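Local coordinates for 2-C-methyl-D-erythritol 4-phosphate cytidylyltransferase (Thermus thermophilus HB8, PDB 2PX7), which probably catalyses the transfer of a cytidylyl group from CTP to 2-C-methyl-D-erythritol 4-phosphate, releasing diphosphate, in isoprenoid biosynthesis, at residues 138-143 with 206-211; 108-113 with 126-131. All blocks are in the same frame, centred on the assembly; numbering follows the deposited sequence.

Contacts 1 and 2 show how one helix can serve several strands of a sheet. Contact 2 comes first along the chain, setting strand 108-111 against helix 121-134; the chain then runs directly into strand 136-142, which contact 1 pairs with strand 207-210 at one end of the mixed sheet. The centres lie about 12 Å apart, and the two contacts touch through the helix. Val-127 CG2 rests 4.0 Å from Pro-139 CD, Ala-130 packs on Val-209, and Arg-126 NH1 probably donates a hydrogen bond to Glu-210 O. Strand 165-174 lies between strands 108-111 and 136-142, so the helix ties the central strand to the edge pair 136-142/207-210, where contact 1 meets the second subunit.

Contact 1 (138-143 with 206-211); sequences VPVLPV and VALVEG
Val-138 and Leu-208 turn their side chains to one face of a parallel strand pair, while Pro-139 and Val-209 turn theirs to the other. On the first face, CG of Leu-208 is set anti to its carbonyl carbon (chi1 -55°), which carries CD2 across the side chain of Val-140 at about a right angle; CD2 meets Val-140 CG1 at 3.8 Å. Further back along the strands, CG2 of Val-138 touches CG1 of Val-206 at 3.6 Å, the two branched side chains lying aslant. Tyr-155 and Glu-153 of the second subunit pack on Val-206 and Leu-208, bringing the dimer partner to this edge. On the opposite face Pro-139 CB lies 4.1 Å from Val-209 CG2, and its ring also leans on Leu-123 of helix 121-134. Gly-211 lets the chain come close: Pro-139 CB sits 3.7 Å from Gly-211 CA, and the methyl CD2 of Leu-141 covers Gly-211 C at 3.6 Å. Four backbone hydrogen bonds join the segments. Val-138 N reaches Ala-207 O and Val-140 N reaches Val-209 O, whereas Val-138 O accepts from Val-209 N. Gly-211 N closes the series on Val-140 O at 2.7 Å, arriving from above the carbonyl plane. The chemistry implies a join in which main-chain bonds set the register, and aliphatic side chains line both faces, with no charged pair between the segments.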
loop_
_atom_site.group_PDB
_atom_site.type_symbol
_atom_site.label_atom_id
_atom_site.label_comp_id
_atom_site.label_asym_id
_atom_site.label_seq_id
_atom_site.Cartn_x
_atom_site.Cartn_y
_atom_site.Cartn_z
ATOM N N VAL A 138 -3.925 -6.663 16.110
ATOM C CA VAL A 138 -4.067 -6.413 14.684
ATOM C C VAL A 138 -2.728 -5.946 14.053
ATOM O O VAL A 138 -2.077 -5.039 14.598
ATOM C CB VAL A 138 -5.162 -5.318 14.490
ATOM C CG1 VAL A 138 -5.228 -4.848 13.078
ATOM C CG2 VAL A 138 -6.524 -5.860 14.945
ATOM N N PRO A 139 -2.336 -6.537 12.893
ATOM C CA PRO A 139 -1.191 -5.993 12.150
ATOM C C PRO A 139 -1.540 -4.749 11.338
ATOM O O PRO A 139 -2.577 -4.703 10.665
ATOM C CB PRO A 139 -0.760 -7.151 11.247
ATOM C CG PRO A 139 -2.055 -7.912 10.984
ATOM C CD PRO A 139 -2.920 -7.720 12.222
ATOM N N VAL A 140 -0.665 -3.740 11.422
ATOM C CA VAL A 140 -0.842 -2.477 10.722
ATOM C C VAL A 140 0.442 -2.074 9.979
ATOM O O VAL A 140 1.527 -2.504 10.343
ATOM C CB VAL A 140 -1.306 -1.308 11.662
ATOM C CG1 VAL A 140 -2.654 -1.627 12.356
ATOM C CG2 VAL A 140 -0.211 -0.923 12.674
ATOM N N LEU A 141 0.293 -1.289 8.910
ATOM C CA LEU A 141 1.435 -0.701 8.209
ATOM C C LEU A 141 1.287 0.803 8.161
ATOM O O LEU A 141 0.158 1.319 8.116
ATOM C CB LEU A 141 1.538 -1.217 6.765
ATOM C CG LEU A 141 2.053 -2.620 6.438
ATOM C CD1 LEU A 141 2.052 -2.766 4.941
ATOM C CD2 LEU A 141 3.445 -2.880 6.968
ATOM N N PRO A 142 2.429 1.535 8.108
ATOM C CA PRO A 142 2.259 2.979 7.904
ATOM C C PRO A 142 1.705 3.213 6.500
ATOM O O PRO A 142 1.909 2.381 5.613
ATOM C CB PRO A 142 3.693 3.546 8.010
ATOM C CG PRO A 142 4.574 2.396 8.419
ATOM C CD PRO A 142 3.846 1.122 8.169
ATOM N N VAL A 143 0.998 4.320 6.311
ATOM C CA VAL A 143 0.571 4.747 4.988
ATOM C C VAL A 143 1.818 5.267 4.242
ATOM O O VAL A 143 2.420 6.239 4.674
ATOM C CB VAL A 143 -0.515 5.849 5.067
ATOM C CG1 VAL A 143 -0.846 6.402 3.665
ATOM C CG2 VAL A 143 -1.787 5.312 5.751
ATOM N N VAL A 206 -7.779 -2.712 21.551
ATOM C CA VAL A 206 -7.208 -3.578 20.519
ATOM C C VAL A 206 -5.769 -3.152 20.246
ATOM O O VAL A 206 -5.538 -2.055 19.780
ATOM C CB VAL A 206 -8.048 -3.568 19.217
ATOM C CG1 VAL A 206 -7.435 -4.480 18.159
ATOM C CG2 VAL A 206 -9.513 -3.965 19.525
ATOM N N ALA A 207 -4.827 -4.037 20.537
ATOM C CA ALA A 207 -3.414 -3.760 20.346
ATOM C C ALA A 207 -3.013 -3.866 18.881
ATOM O O ALA A 207 -3.639 -4.581 18.095
ATOM C CB ALA A 207 -2.561 -4.701 21.205
ATOM N N LEU A 208 -1.964 -3.136 18.529
ATOM C CA LEU A 208 -1.447 -3.087 17.181
ATOM C C LEU A 208 -0.057 -3.706 17.129
ATOM O O LEU A 208 0.734 -3.508 18.040
ATOM C CB LEU A 208 -1.393 -1.638 16.684
ATOM C CG LEU A 208 -2.675 -0.789 16.724
ATOM C CD1 LEU A 208 -2.422 0.591 16.120
ATOM C CD2 LEU A 208 -3.834 -1.494 15.998
ATOM N N VAL A 209 0.225 -4.460 16.068
ATOM C CA VAL A 209 1.578 -4.974 15.804
ATOM C C VAL A 209 1.985 -4.606 14.383
ATOM O O VAL A 209 1.139 -4.230 13.582
ATOM C CB VAL A 209 1.729 -6.515 16.012
ATOM C CG1 VAL A 209 1.358 -6.919 17.445
ATOM C CG2 VAL A 209 0.956 -7.324 14.967
ATOM N N GLU A 210 3.274 -4.715 14.081
ATOM C CA GLU A 210 3.777 -4.402 12.740
ATOM C C GLU A 210 3.276 -5.423 11.723
ATOM O O GLU A 210 3.446 -6.617 11.893
ATOM C CB GLU A 210 5.320 -4.288 12.713
ATOM C CG GLU A 210 6.012 -5.173 13.728
ATOM C CD GLU A 210 7.541 -5.303 13.575
ATOM O OE1 GLU A 210 8.109 -4.820 12.548
ATOM O OE2 GLU A 210 8.156 -5.904 14.512
ATOM N N GLY A 211 2.620 -4.941 10.679
ATOM C CA GLY A 211 2.234 -5.806 9.585
ATOM C C GLY A 211 3.415 -6.049 8.653
ATOM O O GLY A 211 4.574 -5.962 9.066
#

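Contact 2 (108-113 with 126-131); sequences LVLVHD and RVLEAA
Leu-108 and Leu-128 both carry CG roughly opposite the backbone N, with chi1 at -153° in the strand residue, and each thereby reaches its branched end into the space between strand 108-111 and helix 121-134. The two side chains pass aslant; the modelled separation of their closest methyls is too short to be trusted, so the detail of this pairing is doubtful. The other methyl of Leu-108, CD1, lies 4.0 Å from Ala-131 O, beside the helix backbone. Leu-110 takes the alternative turn, CG opposite its carbonyl carbon (chi1 -66°), and divides its branches between two successive residues of the helix. CD2 meets Val-127 CG1 at 3.6 Å, while CD1 approaches Leu-128 CD1 at 4.2 Å, those two leucines standing nearly at right angles. Phe-62 packs on Leu-110 as well, and Glu-25 touches Leu-128. All five touching residues are buried, and no hydrogen bond crosses between the segments. If Leu-108 were replaced by an alanine, its branched end would be lost and a gap would probably open beside Ala-131, between strand and helix. The strand and helix axes run at 143° to each other and come within 9.4 Å. Strand 108-111, helix 121-134 and strand 136-142, parallel to the first but separated from it by strand 165-174, form a beta-alpha-beta crossover, as expected in the Rossmann-like fold of IspD cytidylyltransferases.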
loop_
_atom_site.group_PDB
_atom_site.type_symbol
_atom_site.label_atom_id
_atom_site.label_comp_id
_atom_site.label_asym_id
_atom_site.label_seq_id
_atom_site.Cartn_x
_atom_site.Cartn_y
_atom_site.Cartn_z
ATOM N N LEU A 108 -8.317 -19.348 21.412
ATOM C CA LEU A 108 -7.653 -18.281 20.671
ATOM C C LEU A 108 -7.971 -18.420 19.187
ATOM O O LEU A 108 -7.976 -19.529 18.658
ATOM C CB LEU A 108 -6.141 -18.332 20.921
ATOM C CG LEU A 108 -5.431 -16.989 20.784
ATOM C CD1 LEU A 108 -5.545 -16.172 22.042
ATOM C CD2 LEU A 108 -3.972 -17.217 20.447
ATOM N N VAL A 109 -8.272 -17.302 18.520
ATOM C CA VAL A 109 -8.594 -17.339 17.090
ATOM C C VAL A 109 -7.738 -16.391 16.277
ATOM O O VAL A 109 -7.417 -15.311 16.729
ATOM C CB VAL A 109 -10.093 -17.012 16.755
ATOM C CG1 VAL A 109 -10.951 -18.186 16.993
ATOM C CG2 VAL A 109 -10.614 -15.757 17.523
ATOM N N LEU A 110 -7.415 -16.806 15.054
ATOM C CA LEU A 110 -6.875 -15.904 14.042
ATOM C C LEU A 110 -7.873 -15.833 12.902
ATOM O O LEU A 110 -8.381 -16.862 12.445
ATOM C CB LEU A 110 -5.518 -16.384 13.536
ATOM C CG LEU A 110 -4.348 -16.376 14.537
ATOM C CD1 LEU A 110 -3.164 -17.148 13.972
ATOM C CD2 LEU A 110 -3.908 -14.938 14.923
ATOM N N VAL A 111 -8.198 -14.620 12.479
ATOM C CA VAL A 111 -9.127 -14.431 11.380
ATOM C C VAL A 111 -8.363 -13.803 10.209
ATOM O O VAL A 111 -7.725 -12.757 10.369
ATOM C CB VAL A 111 -10.299 -13.506 11.772
ATOM C CG1 VAL A 111 -11.399 -13.559 10.698
ATOM C CG2 VAL A 111 -10.846 -13.885 13.158
ATOM N N HIS A 112 -8.434 -14.439 9.045
ATOM C CA HIS A 112 -7.598 -14.036 7.930
ATOM C C HIS A 112 -8.346 -13.916 6.607
ATOM O O HIS A 112 -9.169 -14.756 6.283
ATOM C CB HIS A 112 -6.395 -14.983 7.789
ATOM C CG HIS A 112 -5.425 -14.555 6.733
ATOM N ND1 HIS A 112 -4.671 -13.406 6.838
ATOM C CD2 HIS A 112 -5.105 -15.108 5.539
ATOM C CE1 HIS A 112 -3.918 -13.276 5.760
ATOM N NE2 HIS A 112 -4.166 -14.295 4.953
ATOM N N ASP A 113 -8.057 -12.837 5.875
ATOM C CA ASP A 113 -8.565 -12.611 4.532
ATOM C C ASP A 113 -7.844 -13.511 3.569
ATOM O O ASP A 113 -6.630 -13.433 3.485
ATOM C CB ASP A 113 -8.242 -11.197 4.068
ATOM C CG ASP A 113 -9.020 -10.159 4.781
ATOM O OD1 ASP A 113 -9.971 -10.502 5.537
ATOM O OD2 ASP A 113 -8.667 -8.963 4.589
ATOM N N ARG A 126 3.780 -13.235 15.331
ATOM C CA ARG A 126 3.704 -11.909 15.932
ATOM C C ARG A 126 2.248 -11.545 16.305
ATOM O O ARG A 126 1.989 -11.026 17.381
ATOM C CB ARG A 126 4.327 -10.878 14.976
ATOM C CG ARG A 126 4.386 -9.412 15.460
ATOM C CD ARG A 126 4.867 -8.477 14.307
ATOM N NE ARG A 126 6.017 -9.076 13.650
ATOM C CZ ARG A 126 6.276 -9.076 12.342
ATOM N NH1 ARG A 126 5.490 -8.478 11.459
ATOM N NH2 ARG A 126 7.365 -9.698 11.918
ATOM N N VAL A 127 1.302 -11.842 15.419
ATOM C CA VAL A 127 -0.107 -11.569 15.699
ATOM C C VAL A 127 -0.570 -12.462 16.848
ATOM O O VAL A 127 -1.126 -11.971 17.834
ATOM C CB VAL A 127 -1.005 -11.751 14.448
ATOM C CG1 VAL A 127 -2.501 -11.628 14.842
ATOM C CG2 VAL A 127 -0.634 -10.730 13.388
ATOM N N LEU A 128 -0.305 -13.760 16.726
ATOM C CA LEU A 128 -0.674 -14.732 17.754
ATOM C C LEU A 128 -0.090 -14.406 19.134
ATOM O O LEU A 128 -0.814 -14.385 20.136
ATOM C CB LEU A 128 -0.270 -16.149 17.322
ATOM C CG LEU A 128 -0.716 -17.308 18.221
ATOM C CD1 LEU A 128 -2.163 -17.628 17.998
ATOM C CD2 LEU A 128 0.116 -18.553 17.962
ATOM N N GLU A 129 1.222 -14.172 19.176
ATOM C CA GLU A 129 1.929 -13.800 20.402
ATOM C C GLU A 129 1.257 -12.634 21.123
ATOM O O GLU A 129 1.013 -12.714 22.329
ATOM C CB GLU A 129 3.393 -13.445 20.087
ATOM C CG GLU A 129 4.336 -13.471 21.297
ATOM C CD GLU A 129 4.327 -12.186 22.099
ATOM O OE1 GLU A 129 4.188 -11.088 21.500
ATOM O OE2 GLU A 129 4.472 -12.274 23.342
ATOM N N ALA A 130 0.957 -11.555 20.392
ATOM C CA ALA A 130 0.291 -10.394 20.989
ATOM C C ALA A 130 -1.159 -10.698 21.380
ATOM O O ALA A 130 -1.659 -10.202 22.394
ATOM C CB ALA A 130 0.368 -9.184 20.057
ATOM N N ALA A 131 -1.837 -11.533 20.598
ATOM C CA ALA A 131 -3.228 -11.909 20.917
ATOM C C ALA A 131 -3.296 -12.741 22.212
ATOM O O ALA A 131 -4.213 -12.560 23.014
ATOM C CB ALA A 131 -3.876 -12.659 19.758
#